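Local coordinates for protein hydroxyethylthiazole kinase (Pyrococcus horikoshii, PDB 3HPD) that probably phosphorylates the hydroxyl group of 4-methyl-5-beta-hydroxyethylthiazole with ATP and magnesium, a step in the biosynthesis of thiamine diphosphate, at residues Leu35-Ser40 and Thr201-Ala206; Ile89-Val94 and Glu108-Gly113; Val168-Val171 and Arg176-Ala179. All coordinates share one frame; numbering follows the deposited sequence.

From the N terminus, the chain first reaches 35-40, where helix 27-37 ends and strand 40-43 starts; this segment meets 201-206, on helix 193-205, with 160 residues between them, so contact 1 closes a long loop. Both other contacts nest inside that loop, one after the other. Contact 2 sets strand 89-92 against the helix that follows it, and contact 3 is a beta hairpin further along the same sheet. Contacts 1 and 2 touch directly, Val90 packing on Thr201, Gly202 and Val205, so helix 193-205 belongs to contact 1 and also packs on strand 89-92 of contact 2. Contact 3 touches neither, but it shares the central sheet with contact 2.

Contact 1: Leu35-Ser40 and Thr201-Ala206; sequences LALGAS and TGAFVA
Leu37, at the end of helix 27-37, and Ala39, just beyond it, meet Ala203 and Phe204 on helix 193-205, and everything that meets is hydrocarbon. The closest approach is methyl to methyl, Ala39 CB to Ala203 CB at 3.7 Å, and here the two backbones are also nearest, with the CA atoms of these alanines 6.2 Å apart. Leu37 works with one branch: its CD2 lies 3.8 Å from Phe204 CE2, on a slanting approach to the ring, and 4.1 Å from Ala203 CB. With CG swung opposite the backbone N (chi1 -179°), the isobutyl group extends toward the second helix. The Phe204 CB sets off to the flank, but the ring, with CG opposite the carbonyl carbon, brings CE2 to that methyl.

Further out, helix 2-14 joins the cluster, Val11 touching both Leu37 and Phe204, while Leu34 packs on Ala39 and Ala203. Ala213 and Thr220 of helix 210-231 also touch the phenyl ring. What places Ala39 is the way the first helix stops: Gly38, with positive phi, is the C-prime residue of a Schellman motif, in which Ala39 N bonds to Leu34 O and Gly38 N, weakly, to Leu35 O. The chain then turns into strand 40-43, an edge strand within this chain. This is a buried helix-end to helix packing in the alpha-beta fold of the ribokinase clan, beside the central sheet.

Contact 2: Ile89-Val94 and Glu108-Gly113; sequences IVLDPV and EILSRG
Leu91 has the largest share of the buried surface, and it spends both methyls on helix 100-112. CD2 settles between two helix residues, 3.9 Å from Leu110 CG and 4.0 Å from Ile109 CG2, while CD1 meets Ile109 CD1 at 4.1 Å. The leucine side chain runs at a slant to Ile109 and nearly at right angles to Leu110. Its CG stands opposite the backbone N (chi1 170°), carrying the fork outward from the strand and onto the helix.

Ile109, second in buried surface, answers with two separate methyls. CG1 lies opposite the carbonyl carbon (chi1 -68°) and leads to CD1, which takes one branch of Leu91 while CG2 takes the other. Ile62 of the neighbouring strand 59-63 touches both Leu91 and Ile109 and continues this apolar layer. Ile89 comes next, its CD1 approaching Gly113 O at 3.8 Å just where the helix has ended; that carbonyl is hydrogen-bonded by Asn83 ND2. Gly113 has positive phi, and its N still bonds to Ile109 O at 3.0 Å.

The charged side chains of the two segments take no part in the interface. Arg112 stays extended through chi3, and NH1 donates to Glu108 O over 2.9 Å in a bent bond (137°) from above the carbonyl plane, while its NE pairs with Glu80; Asp92 forms a salt bridge with Lys118, a predicted ATP-binding residue. The contact between this strand and helix of the beta-alpha-beta unit thus rests on meshed aliphatic branches and one methyl beside a carbonyl, so dispersion and burial, not directed bonds, probably account for most of its hold.

Contact 3: Val168-Val171 and Arg176-Ala179; sequences VDYV and RTFA
Val171 O accepts the shortest polar bond between the strands, from Phe178 N at 2.8 Å, with the donor almost in line with the carbonyl and an N-H...O angle of 163°. The CA of Thr177 adds a CA-H...O contact to the same oxygen at 3.2 Å. In return, Val171 N donates to Phe178 O over 3.0 Å, in the carbonyl plane, completing the hydrogen-bonded pair. Phe178 O also receives a CA-H...O contact from Tyr170 CA at 3.3 Å; Tyr170 itself pairs with Ala179 in the adjoining non-hydrogen-bonded pair.

Tyr170 and Ala179 point to one face of the sheet. Tyr170 CE1 comes 3.6 Å from Ala179 CB on an oblique line, whereas Thr177 CG2 reaches the edge of the ring near its plane, 4.3 Å from CD1. Helix 144-157 covers the tyrosine through Ala147 and Thr151. Val171 and Phe178 point to the other face, where Leu218 of helix 210-231 packs on Val171 and Phe3 meets Phe178 edge-to-face. Asp169 OD1 is held by Gly166 N, close to Thr165, a predicted ATP-binding residue. Paired backbone bonds thus fix the register of this antiparallel hairpin, while apolar contacts on its faces tie it to the surrounding helices.

Contact 1: Leu35-Ser40 and Thr201-Ala206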
loop_
_atom_site.group_PDB
_atom_site.type_symbol
_atom_site.label_atom_id
_atom_site.label_comp_id
_atom_site.label_asym_id
_atom_site.label_seq_id
_atom_site.Cartn_x
_atom_site.Cartn_y
_atom_site.Cartn_z
ATOM N N LEU A 35 6.615 -13.124 2.026
ATOM C CA LEU A 35 8.030 -13.104 2.404
ATOM C C LEU A 35 8.236 -13.613 3.834
ATOM O O LEU A 35 9.178 -14.354 4.105
ATOM C CB LEU A 35 8.606 -11.689 2.276
ATOM C CG LEU A 35 8.849 -11.167 0.854
ATOM C CD1 LEU A 35 9.252 -9.699 0.927
ATOM C CD2 LEU A 35 9.931 -11.988 0.161
ATOM N N ALA A 36 7.354 -13.218 4.746
ATOM C CA ALA A 36 7.470 -13.655 6.135
ATOM C C ALA A 36 7.326 -15.171 6.242
ATOM O O ALA A 36 8.043 -15.816 7.009
ATOM C CB ALA A 36 6.409 -12.964 6.997
ATOM N N LEU A 37 6.401 -15.739 5.471
ATOM C CA LEU A 37 6.171 -17.184 5.497
ATOM C C LEU A 37 7.377 -17.958 4.966
ATOM O O LEU A 37 7.672 -19.061 5.430
ATOM C CB LEU A 37 4.943 -17.550 4.657
ATOM C CG LEU A 37 4.585 -19.042 4.632
ATOM C CD1 LEU A 37 3.948 -19.432 5.957
ATOM C CD2 LEU A 37 3.632 -19.333 3.483
ATOM N N GLY A 38 8.062 -17.381 3.983
ATOM C CA GLY A 38 9.220 -18.044 3.407
ATOM C C GLY A 38 9.137 -18.197 1.898
ATOM O O GLY A 38 9.968 -18.871 1.291
ATOM N N ALA A 39 8.130 -17.586 1.284
ATOM C CA ALA A 39 7.974 -17.663 -0.169
ATOM C C ALA A 39 8.436 -16.343 -0.781
ATOM O O ALA A 39 8.868 -15.443 -0.062
ATOM C CB ALA A 39 6.515 -17.930 -0.532
ATOM N N SER A 40 8.360 -16.239 -2.105
ATOM C CA SER A 40 8.759 -15.020 -2.806
ATOM C C SER A 40 7.594 -14.502 -3.643
ATOM O O SER A 40 7.036 -15.230 -4.462
ATOM C CB SER A 40 9.956 -15.289 -3.723
ATOM O OG SER A 40 11.100 -15.660 -2.977
ATOM N N THR A 201 -1.881 -19.285 0.423
ATOM C CA THR A 201 -2.339 -20.528 -0.181
ATOM C C THR A 201 -1.576 -20.739 -1.486
ATOM O O THR A 201 -1.269 -21.870 -1.864
ATOM C CB THR A 201 -3.853 -20.483 -0.468
ATOM O OG1 THR A 201 -4.567 -20.407 0.773
ATOM C CG2 THR A 201 -4.297 -21.731 -1.226
ATOM N N GLY A 202 -1.269 -19.642 -2.171
ATOM C CA GLY A 202 -0.520 -19.738 -3.412
ATOM C C GLY A 202 0.830 -20.390 -3.176
ATOM O O GLY A 202 1.309 -21.171 -4.004
ATOM N N ALA A 203 1.455 -20.070 -2.045
ATOM C CA ALA A 203 2.750 -20.651 -1.709
ATOM C C ALA A 203 2.602 -22.137 -1.377
ATOM O O ALA A 203 3.389 -22.964 -1.834
ATOM C CB ALA A 203 3.373 -19.909 -0.528
ATOM N N PHE A 204 1.588 -22.475 -0.587
ATOM C CA PHE A 204 1.364 -23.865 -0.207
ATOM C C PHE A 204 0.967 -24.750 -1.383
ATOM O O PHE A 204 1.416 -25.890 -1.481
ATOM C CB PHE A 204 0.286 -23.951 0.877
ATOM C CG PHE A 204 0.782 -23.609 2.252
ATOM C CD1 PHE A 204 1.522 -24.532 2.987
ATOM C CD2 PHE A 204 0.517 -22.363 2.811
ATOM C CE1 PHE A 204 1.996 -24.217 4.262
ATOM C CE2 PHE A 204 0.986 -22.034 4.085
ATOM C CZ PHE A 204 1.725 -22.965 4.813
ATOM N N VAL A 205 0.137 -24.228 -2.280
ATOM C CA VAL A 205 -0.313 -25.027 -3.415
ATOM C C VAL A 205 0.817 -25.304 -4.409
ATOM O O VAL A 205 0.715 -26.195 -5.251
ATOM C CB VAL A 205 -1.525 -24.358 -4.127
ATOM C CG1 VAL A 205 -1.063 -23.268 -5.077
ATOM C CG2 VAL A 205 -2.342 -25.416 -4.845
ATOM N N ALA A 206 1.905 -24.549 -4.295
ATOM C CA ALA A 206 3.050 -24.752 -5.172
ATOM C C ALA A 206 3.833 -25.990 -4.725
ATOM O O ALA A 206 4.585 -26.570 -5.510
ATOM C CB ALA A 206 3.959 -23.523 -5.144
#

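Contact 2: Ile89-Val94 and Glu108-Gly113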
loop_
_atom_site.group_PDB
_atom_site.type_symbol
_atom_site.label_atom_id
_atom_site.label_comp_id
_atom_site.label_asym_id
_atom_site.label_seq_id
_atom_site.Cartn_x
_atom_site.Cartn_y
_atom_site.Cartn_z
ATOM N N ILE A 89 -3.653 -22.243 -9.725
ATOM C CA ILE A 89 -4.290 -20.937 -9.600
ATOM C C ILE A 89 -5.168 -20.835 -8.356
ATOM O O ILE A 89 -5.964 -21.730 -8.076
ATOM C CB ILE A 89 -5.186 -20.646 -10.822
ATOM C CG1 ILE A 89 -4.356 -20.715 -12.104
ATOM C CG2 ILE A 89 -5.844 -19.274 -10.678
ATOM C CD1 ILE A 89 -5.190 -20.775 -13.357
ATOM N N VAL A 90 -5.013 -19.738 -7.617
ATOM C CA VAL A 90 -5.819 -19.476 -6.428
ATOM C C VAL A 90 -6.652 -18.233 -6.730
ATOM O O VAL A 90 -6.107 -17.197 -7.116
ATOM C CB VAL A 90 -4.953 -19.170 -5.184
ATOM C CG1 VAL A 90 -5.857 -18.864 -3.992
ATOM C CG2 VAL A 90 -4.040 -20.349 -4.871
ATOM N N LEU A 91 -7.965 -18.335 -6.569
ATOM C CA LEU A 91 -8.839 -17.197 -6.823
ATOM C C LEU A 91 -9.536 -16.720 -5.558
ATOM O O LEU A 91 -10.144 -17.511 -4.846
ATOM C CB LEU A 91 -9.913 -17.557 -7.859
ATOM C CG LEU A 91 -11.032 -16.520 -8.029
ATOM C CD1 LEU A 91 -10.463 -15.233 -8.636
ATOM C CD2 LEU A 91 -12.132 -17.087 -8.917
ATOM N N ASP A 92 -9.431 -15.426 -5.277
ATOM C CA ASP A 92 -10.108 -14.843 -4.128
ATOM C C ASP A 92 -11.106 -13.875 -4.755
ATOM O O ASP A 92 -10.732 -12.781 -5.188
ATOM C CB ASP A 92 -9.136 -14.075 -3.233
ATOM C CG ASP A 92 -9.762 -13.688 -1.910
ATOM O OD1 ASP A 92 -10.984 -13.415 -1.897
ATOM O OD2 ASP A 92 -9.041 -13.647 -0.891
ATOM N N PRO A 93 -12.388 -14.270 -4.815
ATOM C CA PRO A 93 -13.493 -13.495 -5.391
ATOM C C PRO A 93 -13.981 -12.359 -4.505
ATOM O O PRO A 93 -15.174 -12.271 -4.204
ATOM C CB PRO A 93 -14.565 -14.556 -5.594
ATOM C CG PRO A 93 -14.415 -15.369 -4.336
ATOM C CD PRO A 93 -12.896 -15.513 -4.201
ATOM N N VAL A 94 -13.063 -11.488 -4.099
ATOM C CA VAL A 94 -13.404 -10.370 -3.227
ATOM C C VAL A 94 -14.598 -9.559 -3.718
ATOM O O VAL A 94 -14.561 -8.961 -4.792
ATOM C CB VAL A 94 -12.205 -9.412 -3.050
ATOM C CG1 VAL A 94 -12.572 -8.284 -2.093
ATOM C CG2 VAL A 94 -10.998 -10.181 -2.525
ATOM N N GLU A 108 -16.345 -16.240 -14.657
ATOM C CA GLU A 108 -15.621 -16.333 -15.918
ATOM C C GLU A 108 -14.290 -17.054 -15.691
ATOM O O GLU A 108 -13.882 -17.911 -16.479
ATOM C CB GLU A 108 -15.373 -14.927 -16.464
ATOM C CG GLU A 108 -14.860 -14.873 -17.883
ATOM C CD GLU A 108 -14.718 -13.447 -18.384
ATOM O OE1 GLU A 108 -15.305 -12.536 -17.756
ATOM O OE2 GLU A 108 -14.032 -13.238 -19.408
ATOM N N ILE A 109 -13.616 -16.700 -14.604
ATOM C CA ILE A 109 -12.341 -17.312 -14.257
ATOM C C ILE A 109 -12.569 -18.760 -13.815
ATOM O O ILE A 109 -11.821 -19.666 -14.194
ATOM C CB ILE A 109 -11.654 -16.507 -13.129
ATOM C CG1 ILE A 109 -11.229 -15.139 -13.675
ATOM C CG2 ILE A 109 -10.460 -17.279 -12.565
ATOM C CD1 ILE A 109 -10.718 -14.182 -12.620
ATOM N N LEU A 110 -13.613 -18.974 -13.019
ATOM C CA LEU A 110 -13.942 -20.311 -12.540
ATOM C C LEU A 110 -14.313 -21.243 -13.692
ATOM O O LEU A 110 -14.047 -22.446 -13.640
ATOM C CB LEU A 110 -15.096 -20.241 -11.533
ATOM C CG LEU A 110 -14.717 -19.734 -10.140
ATOM C CD1 LEU A 110 -15.955 -19.330 -9.359
ATOM C CD2 LEU A 110 -13.942 -20.823 -9.411
ATOM N N SER A 111 -14.922 -20.686 -14.733
ATOM C CA SER A 111 -15.324 -21.481 -15.887
ATOM C C SER A 111 -14.092 -22.037 -16.591
ATOM O O SER A 111 -14.102 -23.160 -17.087
ATOM C CB SER A 111 -16.136 -20.633 -16.866
ATOM O OG SER A 111 -16.632 -21.433 -17.925
ATOM N N ARG A 112 -13.030 -21.242 -16.634
ATOM C CA ARG A 112 -11.799 -21.684 -17.265
ATOM C C ARG A 112 -11.083 -22.677 -16.357
ATOM O O ARG A 112 -10.384 -23.571 -16.834
ATOM C CB ARG A 112 -10.923 -20.476 -17.589
ATOM C CG ARG A 112 -11.533 -19.628 -18.698
ATOM C CD ARG A 112 -10.772 -18.346 -18.942
ATOM N NE ARG A 112 -11.266 -17.638 -20.122
ATOM C CZ ARG A 112 -12.492 -17.135 -20.246
ATOM N NH1 ARG A 112 -13.373 -17.253 -19.260
ATOM N NH2 ARG A 112 -12.835 -16.503 -21.359
ATOM N N GLY A 113 -11.271 -22.530 -15.048
ATOM C CA GLY A 113 -10.668 -23.458 -14.110
ATOM C C GLY A 113 -9.588 -22.928 -13.189
ATOM O O GLY A 113 -8.601 -22.345 -13.638
#

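Contact 3: Val168-Val171 and Arg176-Ala179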
loop_
_atom_site.group_PDB
_atom_site.type_symbol
_atom_site.label_atom_id
_atom_site.label_comp_id
_atom_site.label_asym_id
_atom_site.label_seq_id
_atom_site.Cartn_x
_atom_site.Cartn_y
_atom_site.Cartn_z
ATOM N N VAL A 168 -15.181 -20.480 11.900
ATOM C CA VAL A 168 -14.676 -21.823 11.658
ATOM C C VAL A 168 -14.565 -21.886 10.139
ATOM O O VAL A 168 -15.520 -21.553 9.435
ATOM C CB VAL A 168 -15.666 -22.918 12.133
ATOM C CG1 VAL A 168 -15.156 -24.295 11.719
ATOM C CG2 VAL A 168 -15.835 -22.854 13.647
ATOM N N ASP A 169 -13.400 -22.270 9.627
ATOM C CA ASP A 169 -13.224 -22.359 8.180
ATOM C C ASP A 169 -13.481 -23.784 7.727
ATOM O O ASP A 169 -13.194 -24.732 8.456
ATOM C CB ASP A 169 -11.794 -21.991 7.767
ATOM C CG ASP A 169 -11.348 -20.656 8.310
ATOM O OD1 ASP A 169 -11.927 -19.619 7.920
ATOM O OD2 ASP A 169 -10.410 -20.652 9.131
ATOM N N TYR A 170 -14.024 -23.929 6.523
ATOM C CA TYR A 170 -14.266 -25.245 5.948
ATOM C C TYR A 170 -13.570 -25.297 4.597
ATOM O O TYR A 170 -13.643 -24.350 3.812
ATOM C CB TYR A 170 -15.766 -25.505 5.786
ATOM C CG TYR A 170 -16.426 -25.825 7.101
ATOM C CD1 TYR A 170 -16.258 -27.074 7.698
ATOM C CD2 TYR A 170 -17.149 -24.856 7.790
ATOM C CE1 TYR A 170 -16.793 -27.346 8.953
ATOM C CE2 TYR A 170 -17.681 -25.115 9.042
ATOM C CZ TYR A 170 -17.499 -26.361 9.619
ATOM O OH TYR A 170 -18.005 -26.613 10.870
ATOM N N VAL A 171 -12.881 -26.402 4.345
ATOM C CA VAL A 171 -12.156 -26.598 3.095
ATOM C C VAL A 171 -12.550 -27.963 2.563
ATOM O O VAL A 171 -12.535 -28.943 3.307
ATOM C CB VAL A 171 -10.632 -26.589 3.330
ATOM C CG1 VAL A 171 -9.896 -26.470 2.002
ATOM C CG2 VAL A 171 -10.258 -25.450 4.262
ATOM N N ARG A 176 -13.323 -34.942 0.402
ATOM C CA ARG A 176 -12.863 -34.808 1.783
ATOM C C ARG A 176 -13.080 -33.373 2.247
ATOM O O ARG A 176 -13.062 -32.441 1.443
ATOM C CB ARG A 176 -11.374 -35.148 1.908
ATOM C CG ARG A 176 -11.015 -36.594 1.634
ATOM C CD ARG A 176 -9.516 -36.823 1.806
ATOM N NE ARG A 176 -9.102 -36.806 3.206
ATOM C CZ ARG A 176 -7.836 -36.843 3.613
ATOM N NH1 ARG A 176 -6.854 -36.892 2.724
ATOM N NH2 ARG A 176 -7.549 -36.844 4.908
ATOM N N THR A 177 -13.272 -33.198 3.549
ATOM C CA THR A 177 -13.503 -31.871 4.099
ATOM C C THR A 177 -12.788 -31.697 5.430
ATOM O O THR A 177 -12.726 -32.624 6.242
ATOM C CB THR A 177 -15.017 -31.621 4.299
ATOM O OG1 THR A 177 -15.686 -31.707 3.035
ATOM C CG2 THR A 177 -15.265 -30.239 4.895
ATOM N N PHE A 178 -12.244 -30.501 5.640
ATOM C CA PHE A 178 -11.539 -30.170 6.871
ATOM C C PHE A 178 -12.152 -28.929 7.499
ATOM O O PHE A 178 -12.629 -28.036 6.797
ATOM C CB PHE A 178 -10.060 -29.896 6.591
ATOM C CG PHE A 178 -9.247 -31.130 6.342
ATOM C CD1 PHE A 178 -8.688 -31.836 7.404
ATOM C CD2 PHE A 178 -9.039 -31.590 5.047
ATOM C CE1 PHE A 178 -7.932 -32.983 7.179
ATOM C CE2 PHE A 178 -8.284 -32.738 4.809
ATOM C CZ PHE A 178 -7.729 -33.434 5.878
ATOM N N ALA A 179 -12.137 -28.883 8.826
ATOM C CA ALA A 179 -12.652 -27.741 9.568
ATOM C C ALA A 179 -11.469 -27.133 10.309
ATOM O O ALA A 179 -10.706 -27.847 10.958
ATOM C CB ALA A 179 -13.717 -28.189 10.557
#